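Local coordinates for protein Lysine/ornithine decarboxylase (Selenomonas ruminantium, PDB 5GJO) that decarboxylates L-lysine and L-ornithine with similar efficiency, yielding cadaverine and putrescine, as a homodimer that uses pyridoxal 5'-phosphate as cofactor, at residues N95-A100 against I122-K127; V134-A139 against L161-A166; A155-A160 against A198-D203. The protein carries 2 engineered substitutions. All blocks are in the same frame, centred on the assembly; numbering follows the deposited sequence.

Contact 1: residues N95-A100 against I122-K127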
loop_
_atom_site.group_PDB
_atom_site.type_symbol
_atom_site.label_atom_id
_atom_site.label_comp_id
_atom_site.label_asym_id
_atom_site.label_seq_id
_atom_site.Cartn_x
_atom_site.Cartn_y
_atom_site.Cartn_z
ATOM N N ASN A 95 -18.130 -9.659 2.190
ATOM C CA ASN A 95 -16.906 -10.396 1.880
ATOM C C ASN A 95 -17.308 -11.864 1.842
ATOM O O ASN A 95 -17.748 -12.406 2.892
ATOM C CB ASN A 95 -15.909 -10.140 2.903
ATOM C CG ASN A 95 -14.517 -10.605 2.513
ATOM O OD1 ASN A 95 -14.353 -11.620 1.814
ATOM N ND2 ASN A 95 -13.494 -9.801 2.901
ATOM N N PRO A 96 -17.191 -12.487 0.664
ATOM C CA PRO A 96 -17.633 -13.880 0.599
ATOM C C PRO A 96 -16.828 -14.813 1.490
ATOM O O PRO A 96 -17.359 -15.900 1.738
ATOM C CB PRO A 96 -17.436 -14.257 -0.896
ATOM C CG PRO A 96 -17.375 -12.966 -1.598
ATOM C CD PRO A 96 -16.713 -12.025 -0.635
ATOM N N VAL A 97 -15.596 -14.492 1.864
ATOM C CA VAL A 97 -14.781 -15.350 2.668
ATOM C C VAL A 97 -14.435 -14.642 3.913
ATOM O O VAL A 97 -13.488 -13.891 3.966
ATOM C CB VAL A 97 -13.550 -15.895 1.942
ATOM C CG1 VAL A 97 -12.789 -16.885 2.865
ATOM C CG2 VAL A 97 -13.974 -16.553 0.638
ATOM N N LYS A 98 -15.139 -14.964 4.984
ATOM C CA LYS A 98 -14.999 -14.200 6.234
ATOM C C LYS A 98 -13.951 -14.736 7.180
ATOM O O LYS A 98 -13.706 -15.930 7.161
ATOM C CB LYS A 98 -16.351 -14.152 6.883
ATOM C CG LYS A 98 -17.382 -13.468 6.002
ATOM C CD LYS A 98 -18.803 -13.927 6.338
ATOM C CE LYS A 98 -19.757 -13.767 5.179
ATOM N NZ LYS A 98 -19.247 -14.496 3.965
ATOM N N ASP A 99 -13.338 -13.893 7.993
ATOM C CA ASP A 99 -12.392 -14.373 8.988
ATOM C C ASP A 99 -13.022 -14.377 10.374
ATOM O O ASP A 99 -14.143 -13.972 10.547
ATOM C CB ASP A 99 -11.053 -13.633 8.942
ATOM C CG ASP A 99 -11.154 -12.211 9.424
ATOM O OD1 ASP A 99 -12.236 -11.812 9.833
ATOM O OD2 ASP A 99 -10.151 -11.498 9.400
ATOM N N ALA A 100 -12.301 -14.890 11.350
ATOM C CA ALA A 100 -12.856 -15.060 12.674
ATOM C C ALA A 100 -13.270 -13.743 13.313
ATOM O O ALA A 100 -14.325 -13.634 13.876
ATOM C CB ALA A 100 -11.847 -15.759 13.551
ATOM N N ILE A 122 -20.390 -21.989 4.527
ATOM C CA ILE A 122 -21.722 -22.159 5.115
ATOM C C ILE A 122 -21.596 -22.445 6.603
ATOM O O ILE A 122 -22.254 -21.783 7.455
ATOM C CB ILE A 122 -22.472 -23.279 4.399
ATOM C CG1 ILE A 122 -22.823 -22.878 2.977
ATOM C CG2 ILE A 122 -23.774 -23.663 5.204
ATOM C CD1 ILE A 122 -23.428 -23.985 2.119
ATOM N N ASP A 123 -20.793 -23.446 6.969
ATOM C CA ASP A 123 -20.704 -23.775 8.413
ATOM C C ASP A 123 -20.171 -22.648 9.299
ATOM O O ASP A 123 -20.670 -22.457 10.416
ATOM C CB ASP A 123 -19.941 -25.063 8.677
ATOM C CG ASP A 123 -20.749 -26.323 8.204
ATOM O OD1 ASP A 123 -21.954 -26.195 7.823
ATOM O OD2 ASP A 123 -20.143 -27.437 8.170
ATOM N N LYS A 124 -19.193 -21.887 8.820
ATOM C CA LYS A 124 -18.669 -20.698 9.503
ATOM C C LYS A 124 -19.821 -19.715 9.764
ATOM O O LYS A 124 -19.923 -19.198 10.890
ATOM C CB LYS A 124 -17.586 -19.950 8.632
ATOM C CG LYS A 124 -16.274 -20.647 8.443
ATOM C CD LYS A 124 -15.446 -20.132 7.202
ATOM C CE LYS A 124 -15.167 -18.679 7.252
ATOM N NZ LYS A 124 -14.367 -18.189 6.056
ATOM N N MET A 125 -20.646 -19.423 8.749
ATOM C CA MET A 125 -21.730 -18.448 8.864
ATOM C C MET A 125 -22.841 -18.958 9.841
ATOM O O MET A 125 -23.357 -18.217 10.706
ATOM C CB MET A 125 -22.362 -18.157 7.542
ATOM C CG MET A 125 -21.456 -17.345 6.566
ATOM S SD MET A 125 -22.306 -16.825 5.107
ATOM C CE MET A 125 -22.659 -18.385 4.292
ATOM N N ALA A 126 -23.220 -20.219 9.659
ATOM C CA ALA A 126 -24.279 -20.830 10.469
ATOM C C ALA A 126 -23.895 -20.889 11.937
ATOM O O ALA A 126 -24.757 -20.689 12.824
ATOM C CB ALA A 126 -24.580 -22.240 9.938
ATOM N N LYS A 127 -22.616 -21.104 12.223
ATOM C CA LYS A 127 -22.139 -21.133 13.552
ATOM C C LYS A 127 -22.098 -19.741 14.186
ATOM O O LYS A 127 -22.355 -19.611 15.355
ATOM C CB LYS A 127 -20.759 -21.720 13.573
ATOM C CG LYS A 127 -20.200 -21.912 14.952
ATOM C CD LYS A 127 -18.992 -22.834 14.996
ATOM C CE LYS A 127 -18.161 -22.462 16.219
ATOM N NZ LYS A 127 -17.399 -23.645 16.675
#

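Contact 2: residues V134-A139 against L161-A166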
loop_
_atom_site.group_PDB
_atom_site.type_symbol
_atom_site.label_atom_id
_atom_site.label_comp_id
_atom_site.label_asym_id
_atom_site.label_seq_id
_atom_site.Cartn_x
_atom_site.Cartn_y
_atom_site.Cartn_z
ATOM N N VAL A 134 -28.769 -14.937 3.867
ATOM C CA VAL A 134 -27.645 -15.114 2.925
ATOM C C VAL A 134 -28.059 -14.942 1.490
ATOM O O VAL A 134 -29.162 -15.314 1.049
ATOM C CB VAL A 134 -26.889 -16.457 3.099
ATOM C CG1 VAL A 134 -26.335 -16.581 4.459
ATOM C CG2 VAL A 134 -27.819 -17.665 2.747
ATOM N N LEU A 135 -27.201 -14.234 0.715
ATOM C CA LEU A 135 -27.332 -14.131 -0.710
ATOM C C LEU A 135 -26.134 -14.867 -1.311
ATOM O O LEU A 135 -24.974 -14.629 -0.970
ATOM C CB LEU A 135 -27.316 -12.687 -1.216
ATOM C CG LEU A 135 -28.392 -11.747 -0.651
ATOM C CD1 LEU A 135 -28.104 -11.487 0.788
ATOM C CD2 LEU A 135 -28.234 -10.400 -1.343
ATOM N N VAL A 136 -26.410 -15.729 -2.282
ATOM C CA VAL A 136 -25.363 -16.460 -2.908
ATOM C C VAL A 136 -24.866 -15.583 -4.074
ATOM O O VAL A 136 -25.661 -15.041 -4.793
ATOM C CB VAL A 136 -25.784 -17.851 -3.438
ATOM C CG1 VAL A 136 -26.837 -17.802 -4.480
ATOM C CG2 VAL A 136 -24.554 -18.612 -3.962
ATOM N N ARG A 137 -23.539 -15.501 -4.193
ATOM C CA ARG A 137 -22.934 -14.642 -5.236
ATOM C C ARG A 137 -22.591 -15.549 -6.405
ATOM O O ARG A 137 -21.794 -16.522 -6.218
ATOM C CB ARG A 137 -21.638 -14.075 -4.728
ATOM C CG ARG A 137 -21.022 -13.088 -5.731
ATOM C CD ARG A 137 -19.869 -12.387 -5.068
ATOM N NE ARG A 137 -19.053 -11.639 -6.004
ATOM C CZ ARG A 137 -18.071 -10.824 -5.597
ATOM N NH1 ARG A 137 -17.926 -10.495 -4.312
ATOM N NH2 ARG A 137 -17.278 -10.235 -6.521
ATOM N N ILE A 138 -23.113 -15.206 -7.544
ATOM C CA ILE A 138 -22.832 -15.904 -8.804
ATOM C C ILE A 138 -21.742 -15.184 -9.614
ATOM O O ILE A 138 -21.675 -13.950 -9.638
ATOM C CB ILE A 138 -24.085 -16.061 -9.698
ATOM C CG1 ILE A 138 -24.800 -14.737 -10.030
ATOM C CG2 ILE A 138 -25.050 -17.048 -9.038
ATOM C CD1 ILE A 138 -25.898 -14.807 -11.057
ATOM N N ALA A 139 -20.958 -15.990 -10.296
ATOM C CA ALA A 139 -19.965 -15.533 -11.229
ATOM C C ALA A 139 -20.654 -15.121 -12.529
ATOM O O ALA A 139 -21.410 -15.882 -13.107
ATOM C CB ALA A 139 -18.900 -16.630 -11.429
ATOM N N LEU A 161 -28.207 -22.624 -6.700
ATOM C CA LEU A 161 -29.374 -23.055 -5.939
ATOM C C LEU A 161 -28.997 -24.183 -5.002
ATOM O O LEU A 161 -29.470 -24.239 -3.867
ATOM C CB LEU A 161 -30.512 -23.413 -6.862
ATOM C CG LEU A 161 -30.957 -22.241 -7.731
ATOM C CD1 LEU A 161 -32.047 -22.717 -8.643
ATOM C CD2 LEU A 161 -31.395 -21.073 -6.843
ATOM N N ASP A 162 -28.103 -25.053 -5.415
ATOM C CA ASP A 162 -27.525 -26.017 -4.475
ATOM C C ASP A 162 -26.852 -25.412 -3.255
ATOM O O ASP A 162 -26.944 -25.940 -2.127
ATOM C CB ASP A 162 -26.525 -26.957 -5.152
ATOM C CG ASP A 162 -27.172 -27.889 -6.205
ATOM O OD1 ASP A 162 -28.365 -28.214 -6.092
ATOM O OD2 ASP A 162 -26.466 -28.242 -7.187
ATOM N N LEU A 163 -26.114 -24.300 -3.437
ATOM C CA LEU A 163 -25.571 -23.612 -2.309
ATOM C C LEU A 163 -26.638 -22.985 -1.369
ATOM O O LEU A 163 -26.471 -23.065 -0.137
ATOM C CB LEU A 163 -24.547 -22.518 -2.777
ATOM C CG LEU A 163 -23.223 -23.090 -3.207
ATOM C CD1 LEU A 163 -22.493 -22.014 -4.057
ATOM C CD2 LEU A 163 -22.343 -23.489 -2.025
ATOM N N LEU A 164 -27.655 -22.362 -1.939
ATOM C CA LEU A 164 -28.712 -21.807 -1.145
ATOM C C LEU A 164 -29.439 -22.953 -0.353
ATOM O O LEU A 164 -29.750 -22.801 0.819
ATOM C CB LEU A 164 -29.681 -21.077 -1.988
ATOM C CG LEU A 164 -29.229 -19.686 -2.515
ATOM C CD1 LEU A 164 -30.236 -19.088 -3.455
ATOM C CD2 LEU A 164 -28.967 -18.746 -1.326
ATOM N N LYS A 165 -29.695 -24.074 -1.032
ATOM C CA LYS A 165 -30.354 -25.219 -0.369
ATOM C C LYS A 165 -29.469 -25.745 0.748
ATOM O O LYS A 165 -29.986 -26.004 1.825
ATOM C CB LYS A 165 -30.828 -26.250 -1.406
ATOM C CG LYS A 165 -31.670 -27.411 -0.900
ATOM C CD LYS A 165 -32.965 -26.932 -0.274
ATOM C CE LYS A 165 -34.012 -28.022 -0.111
ATOM N NZ LYS A 165 -35.300 -27.251 -0.109
ATOM N N ALA A 166 -28.131 -25.854 0.588
ATOM C CA ALA A 166 -27.254 -26.273 1.678
ATOM C C ALA A 166 -27.232 -25.280 2.834
ATOM O O ALA A 166 -27.064 -25.631 4.048
ATOM C CB ALA A 166 -25.838 -26.545 1.178
#

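Contact 3: residues A155-A160 against A198-D203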
loop_
_atom_site.group_PDB
_atom_site.type_symbol
_atom_site.label_atom_id
_atom_site.label_comp_id
_atom_site.label_asym_id
_atom_site.label_seq_id
_atom_site.Cartn_x
_atom_site.Cartn_y
_atom_site.Cartn_z
ATOM N N ALA A 155 -19.789 -18.108 -7.423
ATOM C CA ALA A 155 -20.016 -19.542 -7.729
ATOM C C ALA A 155 -20.479 -19.717 -9.133
ATOM O O ALA A 155 -21.205 -18.881 -9.683
ATOM C CB ALA A 155 -21.090 -20.094 -6.811
ATOM N N PRO A 156 -20.195 -20.876 -9.742
ATOM C CA PRO A 156 -20.849 -21.176 -11.008
ATOM C C PRO A 156 -22.357 -21.111 -10.892
ATOM O O PRO A 156 -22.915 -21.475 -9.842
ATOM C CB PRO A 156 -20.383 -22.587 -11.347
ATOM C CG PRO A 156 -19.131 -22.815 -10.536
ATOM C CD PRO A 156 -19.284 -21.928 -9.290
ATOM N N VAL A 157 -23.025 -20.577 -11.887
ATOM C CA VAL A 157 -24.485 -20.355 -11.773
ATOM C C VAL A 157 -25.203 -21.693 -11.533
ATOM O O VAL A 157 -26.173 -21.701 -10.852
ATOM C CB VAL A 157 -25.160 -19.634 -12.981
ATOM C CG1 VAL A 157 -24.490 -18.292 -13.251
ATOM C CG2 VAL A 157 -25.128 -20.407 -14.229
ATOM N N GLU A 158 -24.676 -22.783 -12.052
ATOM C CA GLU A 158 -25.320 -24.062 -11.877
ATOM C C GLU A 158 -25.146 -24.650 -10.455
ATOM O O GLU A 158 -25.708 -25.680 -10.171
ATOM C CB GLU A 158 -24.942 -25.022 -13.005
ATOM C CG GLU A 158 -23.505 -25.491 -12.976
ATOM C CD GLU A 158 -22.498 -24.579 -13.669
ATOM O OE1 GLU A 158 -21.374 -25.080 -13.874
ATOM O OE2 GLU A 158 -22.783 -23.407 -13.994
ATOM N N GLU A 159 -24.333 -24.018 -9.606
ATOM C CA GLU A 159 -24.217 -24.426 -8.219
ATOM C C GLU A 159 -25.009 -23.522 -7.290
ATOM O O GLU A 159 -25.057 -23.809 -6.136
ATOM C CB GLU A 159 -22.731 -24.405 -7.871
ATOM C CG GLU A 159 -22.249 -24.989 -6.595
ATOM C CD GLU A 159 -20.709 -24.915 -6.418
ATOM O OE1 GLU A 159 -20.301 -24.960 -5.215
ATOM O OE2 GLU A 159 -19.959 -24.885 -7.466
ATOM N N ALA A 160 -25.511 -22.396 -7.788
ATOM C CA ALA A 160 -26.137 -21.359 -6.945
ATOM C C ALA A 160 -27.264 -21.901 -6.094
ATOM O O ALA A 160 -27.260 -21.711 -4.893
ATOM C CB ALA A 160 -26.583 -20.225 -7.773
ATOM N N ALA A 198 -30.157 -14.134 -13.192
ATOM C CA ALA A 198 -30.744 -14.193 -11.852
ATOM C C ALA A 198 -32.266 -14.484 -11.914
ATOM O O ALA A 198 -32.787 -15.204 -11.044
ATOM C CB ALA A 198 -30.471 -12.885 -11.076
ATOM N N ARG A 199 -32.927 -13.948 -12.916
ATOM C CA ARG A 199 -34.372 -14.134 -13.127
ATOM C C ARG A 199 -34.672 -15.613 -13.315
ATOM O O ARG A 199 -35.556 -16.131 -12.657
ATOM C CB ARG A 199 -34.869 -13.317 -14.309
ATOM C CG ARG A 199 -36.383 -13.447 -14.609
ATOM C CD ARG A 199 -37.246 -12.917 -13.471
ATOM N NE ARG A 199 -37.605 -13.874 -12.455
ATOM C CZ ARG A 199 -38.310 -13.573 -11.350
ATOM N NH1 ARG A 199 -38.614 -12.303 -11.075
ATOM N NH2 ARG A 199 -38.669 -14.537 -10.460
ATOM N N ARG A 200 -33.900 -16.295 -14.131
ATOM C CA ARG A 200 -34.065 -17.746 -14.330
ATOM C C ARG A 200 -33.833 -18.462 -13.027
ATOM O O ARG A 200 -34.649 -19.324 -12.634
ATOM C CB ARG A 200 -33.207 -18.280 -15.462
ATOM C CG ARG A 200 -33.306 -19.796 -15.578
ATOM C CD ARG A 200 -32.323 -20.311 -16.590
ATOM N NE ARG A 200 -30.903 -19.992 -16.290
ATOM C CZ ARG A 200 -30.141 -20.613 -15.417
ATOM N NH1 ARG A 200 -30.636 -21.562 -14.614
ATOM N NH2 ARG A 200 -28.872 -20.237 -15.272
ATOM N N LEU A 201 -32.768 -18.142 -12.326
ATOM C CA LEU A 201 -32.516 -18.749 -10.994
ATOM C C LEU A 201 -33.621 -18.531 -10.000
ATOM O O LEU A 201 -34.017 -19.461 -9.298
ATOM C CB LEU A 201 -31.172 -18.342 -10.430
ATOM C CG LEU A 201 -29.965 -18.796 -11.242
ATOM C CD1 LEU A 201 -28.696 -18.118 -10.726
ATOM C CD2 LEU A 201 -29.767 -20.295 -11.179
ATOM N N PHE A 202 -34.172 -17.312 -9.935
ATOM C CA PHE A 202 -35.263 -17.083 -8.994
ATOM C C PHE A 202 -36.495 -18.007 -9.342
ATOM O O PHE A 202 -37.148 -18.575 -8.456
ATOM C CB PHE A 202 -35.729 -15.648 -9.090
ATOM C CG PHE A 202 -35.087 -14.716 -8.104
ATOM C CD1 PHE A 202 -33.726 -14.568 -8.006
ATOM C CD2 PHE A 202 -35.869 -13.948 -7.268
ATOM C CE1 PHE A 202 -33.162 -13.641 -7.102
ATOM C CE2 PHE A 202 -35.345 -13.054 -6.381
ATOM C CZ PHE A 202 -33.956 -12.924 -6.248
ATOM N N ASP A 203 -36.786 -18.130 -10.623
ATOM C CA ASP A 203 -37.892 -18.952 -11.054
ATOM C C ASP A 203 -37.665 -20.424 -10.691
ATOM O O ASP A 203 -38.545 -21.072 -10.170
ATOM C CB ASP A 203 -38.111 -18.806 -12.550
ATOM C CG ASP A 203 -38.640 -17.439 -12.947
ATOM O OD1 ASP A 203 -39.087 -16.674 -12.089
ATOM O OD2 ASP A 203 -38.596 -17.147 -14.140
#

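Contact 1: residues N95-A100 against I122-K127
Lys98, in the loop that follows strand 91-93, and Lys124, on helix 122-127, mark the nearest backbone approach at 8.1 Å between their CA atoms, a gap that long side chains must bridge. Lys124 does so from the helix side. The bend at chi3 (57°) sends the end of its chain to the loop, where NZ, in the plane of the Lys98 carbonyl and on a lone pair of its oxygen, donates to Lys98 O at 2.6 Å. Val97 CG1 flanks the same amine, 3.8 Å from Lys124 NZ, adding an apolar side to a polar grip. Lys98 goes the opposite way, its CB leaving the loop toward the helix, and crosses Met125 at about a right angle, with Lys98 CE 4.0 Å from Met125 SD. A bend at chi4 (56°) turns Lys98 NZ back to donate to Thr115 O of strand 113-116 and, at 2.8 Å, to Asn95 O of its own loop. Asn95 OD1 in turn accepts from Val97 N at 3.1 Å, an Asx turn that shapes the start of the loop. Glu121 stands between the two amines and forms a salt bridge to each, which probably favours both lysines being charged, Lys98 in a buried setting. From the second subunit, Ile273 O also accepts from Lys124 NZ, and Cys324, the proton donor by similarity, packs on Asn95. A methionine in place of Lys124 would probably take this donor from Lys98 O and from the Ile273 carbonyl and leave Glu121 with one cation fewer. Within the cofactor-binding barrel, the loop joins strand 91-93 to helix 100-109, while Met125 and Lys98 both rest on Phe114 of strand 113-116.

Contact 2: residues V134-A139 against L161-A166
Val136 sits against two successive leucines of helix 161-166, giving one methyl to each. Its CG1 meets Leu164, 3.6 Å from Leu164 CG and 3.8 Å from Leu164 CD1, so this methyl lies against the fork of the leucine. CG2 turns to the other neighbour and lies 4.0 Å from Leu163 CD1, the two side chains crossing at about a right angle. This division follows from chi1 of 61°, which places CG1 in the crowded position between backbone N and carbonyl carbon and leaves CG2 anti to the N. One strand repeat earlier, Val134 adds a looser touch, its O 4.2 Å and its CG2 4.4 Å from Leu164 CD2. Leu164 therefore spans both valines, although its CB does not start out facing the strand; CG, anti to the carbonyl carbon, carries the methyls across. The side chains meet by apolar packing alone, and strand alternation sets which take part: Val134 and Val136 face the helix, whereas Leu135 and Arg137 point away. The axes of strand segment 134-137 and helix segment 161-166 come within 8.7 Å at 154°, nearly antiparallel, as in the beta-alpha-beta units of a TIM-type barrel. Strand 133-137 is fixed by backbone bonds to strand 113-116 on one flank and strand 173-178 on the other. Helix 160-169 lies over this part of the sheet, Leu164 also touching Ala174 of strand 173-178 and Leu161 reaching helix 189-207.

Contact 3: residues A155-A160 against A198-D203
Leu201, on helix 189-207 of the TIM-type barrel, reaches toward the turn that leads into the preceding barrel helix, 160-169, and meets Val157 and Ala160 there. Its CB leaves the helix facing the turn but serves as the stem alone. CG, anti to the carbonyl carbon (chi1 -63°), holds out two methyls that do different work. CD1 lies 4.2 Å from Ala160 CB and 4.5 Å from Val157 CB, spanning the two residues. CD2 instead approaches a polar atom, lying 3.9 Å from Val157 O. That carbonyl is not without a donor, since Ala160 N bonds to it at 3.2 Å, while Glu159 N bonds to Pro156 O just before; in this turn Val157 and Ala160 both face the helix. Ile177 of strand 173-178 and Leu161 of helix 160-169 also pack on Leu201. Arg200 covers the more exposed side: a bend at chi3 (59°) swings its guanidinium toward the turn, while its NH1 is held in a salt bridge by Glu204. A bound sodium ion lies about 3 Å from the Arg200 side chain, between nearest atoms. On the far flank of the turn, Glu159 makes a salt bridge with Arg278 of the second subunit. Val157 meets the arginine with a methyl, CG2, which sits at the edge of the guanidinium, in its plane, 3.9 Å from Arg200 NH2.

Overall arrangement
All three contacts belong to the cofactor-binding barrel, but they differ in depth and chemistry. Contact 2 is buried and wholly apolar in its side chains, joining a strand to the helix that covers it within one beta-alpha-beta unit. Contact 1 is buried too, yet it depends on a lysine amine donating to a backbone carbonyl. Contact 3, partly exposed and mostly apolar with a charged group on its margin, joins the turn leading into the helix of contact 2 to the next helix, 189-207; the segments of the two alternate along the chain, and Arg137 O meets Ala155 N at 2.8 Å. Contacts 1 and 3 both touch the second subunit but not each other, whereas contact 1 adjoins contact 2.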